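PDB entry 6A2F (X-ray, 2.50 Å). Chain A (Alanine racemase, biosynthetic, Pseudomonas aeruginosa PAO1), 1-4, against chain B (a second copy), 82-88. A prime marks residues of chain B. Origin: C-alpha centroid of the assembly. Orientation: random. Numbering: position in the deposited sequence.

Chain A 1-4: MRPL
Chain B (82-88) CFEASEY

The amino-terminal residues of one alanine racemase chain, Met1 to Leu4, form an irregular extended segment that meets a turn in the second copy. Its backbone angles (phi/psi) are −61°/128° at Arg2, −77°/75° at Pro3 and −149°/118° at Leu4, and the psi of Met1 is 160°. The bend at Pro3 is closed by a hydrogen bond from Leu4 N to Arg2 O of 2.8 Å. In the partner, Cys82′ is extended (−93°/141°), the chain bends sharply at Phe83′ (−88°/−23°) and Glu84′ is extended again (−155°/162°). Ala85′ (−45°/−46°), Ser86′ (−69°/−15°), Glu87′ (−74°/−31°) and Tyr88′ (−58°/−45°) then take up helical angles. Glu87′ N donates to Glu84′ O at 3.1 Å, and a weak bond of 3.4 Å links Tyr88′ N to Ala85′ O. The stretches come into register at Arg2 and Phe83′, whose CA atoms lie 6.1 Å apart, and together they bury 250 Å².

The polar part of the contact is centred on the amino terminus of Met1. Its N forms a salt bridge and hydrogen bond with Glu84′ OE2 at 2.8 Å, and a second, longer one with Glu87′ OE1, 3.1 Å from Met1 N. Two carboxylates from the same turn thus converge on one terminal amino group. Glu84′ reaches it with chi1 52° (p), chi2 167° (t) and chi3 −28°, Glu87′ with chi1 −74° (m), chi2 −171° (t) and chi3 179°. The second carboxylate is also held from within its own chain: Phe83′ N donates to Glu87′ OE2 at 2.8 Å, with an angle of 162° at the hydrogen. Glu87′ therefore ties the turn together through one oxygen while binding the neighbouring chain through the other. Met1 O and Glu87′ OE1 approach to 3.3 Å, but both are acceptors and no hydrogen bond joins them. A water adds a weak link, accepting from Met1 N at 3.3 Å and lying 3.4 Å from Ser86′ OG, whose side chain has chi1 77° (p).

The CA-to-CB bond of Met1 points away from the partner, and its side chain extends with chi1 60° (p), chi2 158° (t) and chi3 156° (t). By contrast, Phe83′ points toward the amino-terminal segment, with chi1 −67° (m) and chi2 −82°, and supplies the apolar surface of the contact. Arg2 CA lies over one face of its ring, 4.0 Å from Phe83′ CD2. Arg2 CG makes a CH-pi contact, 4.3 Å from the centroid of the Phe83′ ring and 21° off its normal. The Arg2 side chain is extended, with chi1 −168°, chi2 169° and chi3 170° (all t) and chi4 −107°; its NH1 and NH2 are hydrogen-bonded elsewhere in the structure. Pro3, with a C-gamma endo pucker, packs its CD 3.5 Å from Phe83′ CD1. Leu4 lies beyond the contact, its side chain in the t, p rotamer (−178°, 70°).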

ATOM      1  N   MET A   1     -20.404  -9.869  -1.911  1.00 17.32           N
ATOM      2  CA  MET A   1     -18.980  -9.430  -1.857  1.00 17.20           C
ATOM      3  C   MET A   1     -18.789  -8.240  -0.922  1.00 16.42           C
ATOM      4  O   MET A   1     -19.747  -7.533  -0.601  1.00 16.25           O
ATOM      5  CB  MET A   1     -18.433  -9.109  -3.262  1.00 18.07           C
ATOM      6  CG  MET A   1     -19.156  -8.011  -4.026  1.00 18.91           C
ATOM      7  SD  MET A   1     -18.124  -7.277  -5.323  1.00 20.52           S
ATOM      8  CE  MET A   1     -19.388  -6.651  -6.429  1.00 20.88           C
ATOM      9  N   ARG A   2     -17.548  -8.038  -0.481  1.00 15.32           N
ATOM     10  CA  ARG A   2     -17.178  -6.857   0.287  1.00 14.49           C
ATOM     11  C   ARG A   2     -17.441  -5.602  -0.570  1.00 13.84           C
ATOM     12  O   ARG A   2     -16.990  -5.529  -1.715  1.00 13.56           O
ATOM     13  CB  ARG A   2     -15.707  -6.948   0.716  1.00 14.39           C
ATOM     14  CG  ARG A   2     -15.282  -5.925   1.759  1.00 14.25           C
ATOM     15  CD  ARG A   2     -13.906  -6.241   2.326  1.00 14.13           C
ATOM     16  NE  ARG A   2     -13.390  -5.152   3.161  1.00 14.01           N
ATOM     17  CZ  ARG A   2     -12.410  -4.324   2.808  1.00 13.89           C
ATOM     18  NH1 ARG A   2     -11.816  -4.446   1.627  1.00 13.99           N
ATOM     19  NH2 ARG A   2     -12.018  -3.368   3.639  1.00 13.71           N
ATOM     20  N   PRO A   3     -18.186  -4.622  -0.026  1.00 13.25           N
ATOM     21  CA  PRO A   3     -18.528  -3.444  -0.818  1.00 12.84           C
ATOM     22  C   PRO A   3     -17.358  -2.470  -0.933  1.00 12.51           C
ATOM     23  O   PRO A   3     -17.340  -1.426  -0.273  1.00 12.37           O
ATOM     24  CB  PRO A   3     -19.703  -2.816  -0.051  1.00 12.96           C
ATOM     25  CG  PRO A   3     -19.802  -3.543   1.257  1.00 13.13           C
ATOM     26  CD  PRO A   3     -18.656  -4.504   1.363  1.00 13.16           C
ATOM     27  N   LEU A   4     -16.379  -2.837  -1.757  1.00 12.14           N
ATOM     28  CA  LEU A   4     -15.255  -1.970  -2.086  1.00 11.87           C
ATOM     29  C   LEU A   4     -14.757  -2.265  -3.491  1.00 11.75           C
ATOM     30  O   LEU A   4     -14.312  -3.382  -3.791  1.00 11.73           O
ATOM     31  CB  LEU A   4     -14.113  -2.114  -1.077  1.00 11.81           C
ATOM     32  CG  LEU A   4     -12.911  -1.202  -1.331  1.00 11.76           C
ATOM     33  CD1 LEU A   4     -13.247   0.257  -1.058  1.00 11.76           C
ATOM     34  CD2 LEU A   4     -11.744  -1.642  -0.472  1.00 11.74           C
TER
ATOM     35  N   CYS B  82     -21.563 -10.867   7.449  1.00 13.85           N
ATOM     36  CA  CYS B  82     -21.914 -10.748   6.032  1.00 13.90           C
ATOM     37  C   CYS B  82     -22.268  -9.317   5.659  1.00 13.79           C
ATOM     38  O   CYS B  82     -22.930  -8.610   6.426  1.00 13.67           O
ATOM     39  CB  CYS B  82     -23.065 -11.682   5.668  1.00 14.07           C
ATOM     40  SG  CYS B  82     -22.657 -13.432   5.843  1.00 14.68           S
ATOM     41  N   PHE B  83     -21.830  -8.912   4.469  1.00 13.58           N
ATOM     42  CA  PHE B  83     -22.036  -7.559   3.964  1.00 13.36           C
ATOM     43  C   PHE B  83     -23.349  -7.358   3.197  1.00 13.54           C
ATOM     44  O   PHE B  83     -23.834  -6.231   3.085  1.00 13.48           O
ATOM     45  CB  PHE B  83     -20.853  -7.152   3.086  1.00 13.08           C
ATOM     46  CG  PHE B  83     -19.567  -7.006   3.841  1.00 12.83           C
ATOM     47  CD1 PHE B  83     -19.281  -5.831   4.534  1.00 12.70           C
ATOM     48  CD2 PHE B  83     -18.641  -8.042   3.864  1.00 12.71           C
ATOM     49  CE1 PHE B  83     -18.095  -5.694   5.230  1.00 12.63           C
ATOM     50  CE2 PHE B  83     -17.452  -7.913   4.563  1.00 12.61           C
ATOM     51  CZ  PHE B  83     -17.179  -6.737   5.243  1.00 12.59           C
ATOM     52  N   GLU B  84     -23.918  -8.438   2.667  1.00 13.70           N
ATOM     53  CA  GLU B  84     -25.167  -8.350   1.900  1.00 14.03           C
ATOM     54  C   GLU B  84     -25.955  -9.660   1.903  1.00 14.35           C
ATOM     55  O   GLU B  84     -25.404 -10.731   2.202  1.00 14.55           O
ATOM     56  CB  GLU B  84     -24.914  -7.870   0.456  1.00 13.88           C
ATOM     57  CG  GLU B  84     -23.858  -8.653  -0.321  1.00 13.92           C
ATOM     58  CD  GLU B  84     -23.867  -8.350  -1.813  1.00 13.92           C
ATOM     59  OE1 GLU B  84     -24.941  -7.999  -2.341  1.00 13.90           O
ATOM     60  OE2 GLU B  84     -22.805  -8.473  -2.463  1.00 13.78           O
ATOM     61  N   ALA B  85     -27.239  -9.558   1.554  1.00 14.45           N
ATOM     62  CA  ALA B  85     -28.164 -10.699   1.503  1.00 14.62           C
ATOM     63  C   ALA B  85     -27.598 -11.957   0.830  1.00 14.81           C
ATOM     64  O   ALA B  85     -27.730 -13.057   1.369  1.00 14.76           O
ATOM     65  CB  ALA B  85     -29.469 -10.283   0.838  1.00 14.49           C
ATOM     66  N   SER B  86     -26.960 -11.788  -0.330  1.00 15.26           N
ATOM     67  CA  SER B  86     -26.517 -12.925  -1.159  1.00 15.61           C
ATOM     68  C   SER B  86     -25.370 -13.736  -0.553  1.00 15.75           C
ATOM     69  O   SER B  86     -25.087 -14.848  -1.003  1.00 15.69           O
ATOM     70  CB  SER B  86     -26.135 -12.459  -2.569  1.00 15.62           C
ATOM     71  OG  SER B  86     -24.859 -11.828  -2.593  1.00 15.80           O
ATOM     72  N   GLU B  87     -24.713 -13.174   0.460  1.00 16.16           N
ATOM     73  CA  GLU B  87     -23.571 -13.825   1.104  1.00 16.30           C
ATOM     74  C   GLU B  87     -23.993 -14.986   2.003  1.00 16.28           C
ATOM     75  O   GLU B  87     -23.254 -15.960   2.143  1.00 16.38           O
ATOM     76  CB  GLU B  87     -22.725 -12.809   1.892  1.00 16.42           C
ATOM     77  CG  GLU B  87     -21.874 -11.896   1.018  1.00 16.67           C
ATOM     78  CD  GLU B  87     -20.879 -11.031   1.792  1.00 17.08           C
ATOM     79  OE1 GLU B  87     -20.129 -10.275   1.135  1.00 16.99           O
ATOM     80  OE2 GLU B  87     -20.833 -11.091   3.045  1.00 17.32           O
ATOM     81  N   TYR B  88     -25.185 -14.889   2.594  1.00 16.41           N
ATOM     82  CA  TYR B  88     -25.649 -15.891   3.567  1.00 16.54           C
ATOM     83  C   TYR B  88     -25.703 -17.328   3.036  1.00 16.82           C
ATOM     84  O   TYR B  88     -25.257 -18.256   3.718  1.00 16.82           O
ATOM     85  CB  TYR B  88     -26.968 -15.472   4.221  1.00 16.04           C
ATOM     86  CG  TYR B  88     -26.784 -14.331   5.199  1.00 15.78           C
ATOM     87  CD1 TYR B  88     -26.304 -14.563   6.489  1.00 15.52           C
ATOM     88  CD2 TYR B  88     -27.070 -13.016   4.827  1.00 15.75           C
ATOM     89  CE1 TYR B  88     -26.118 -13.518   7.383  1.00 15.50           C
ATOM     90  CE2 TYR B  88     -26.893 -11.965   5.718  1.00 15.65           C
ATOM     91  CZ  TYR B  88     -26.417 -12.222   6.993  1.00 15.50           C
ATOM     92  OH  TYR B  88     -26.239 -11.183   7.875  1.00 15.30           O
TER
HETATM   93  O   HOH W   1     -21.645 -12.842  -2.793  1.00 11.45           O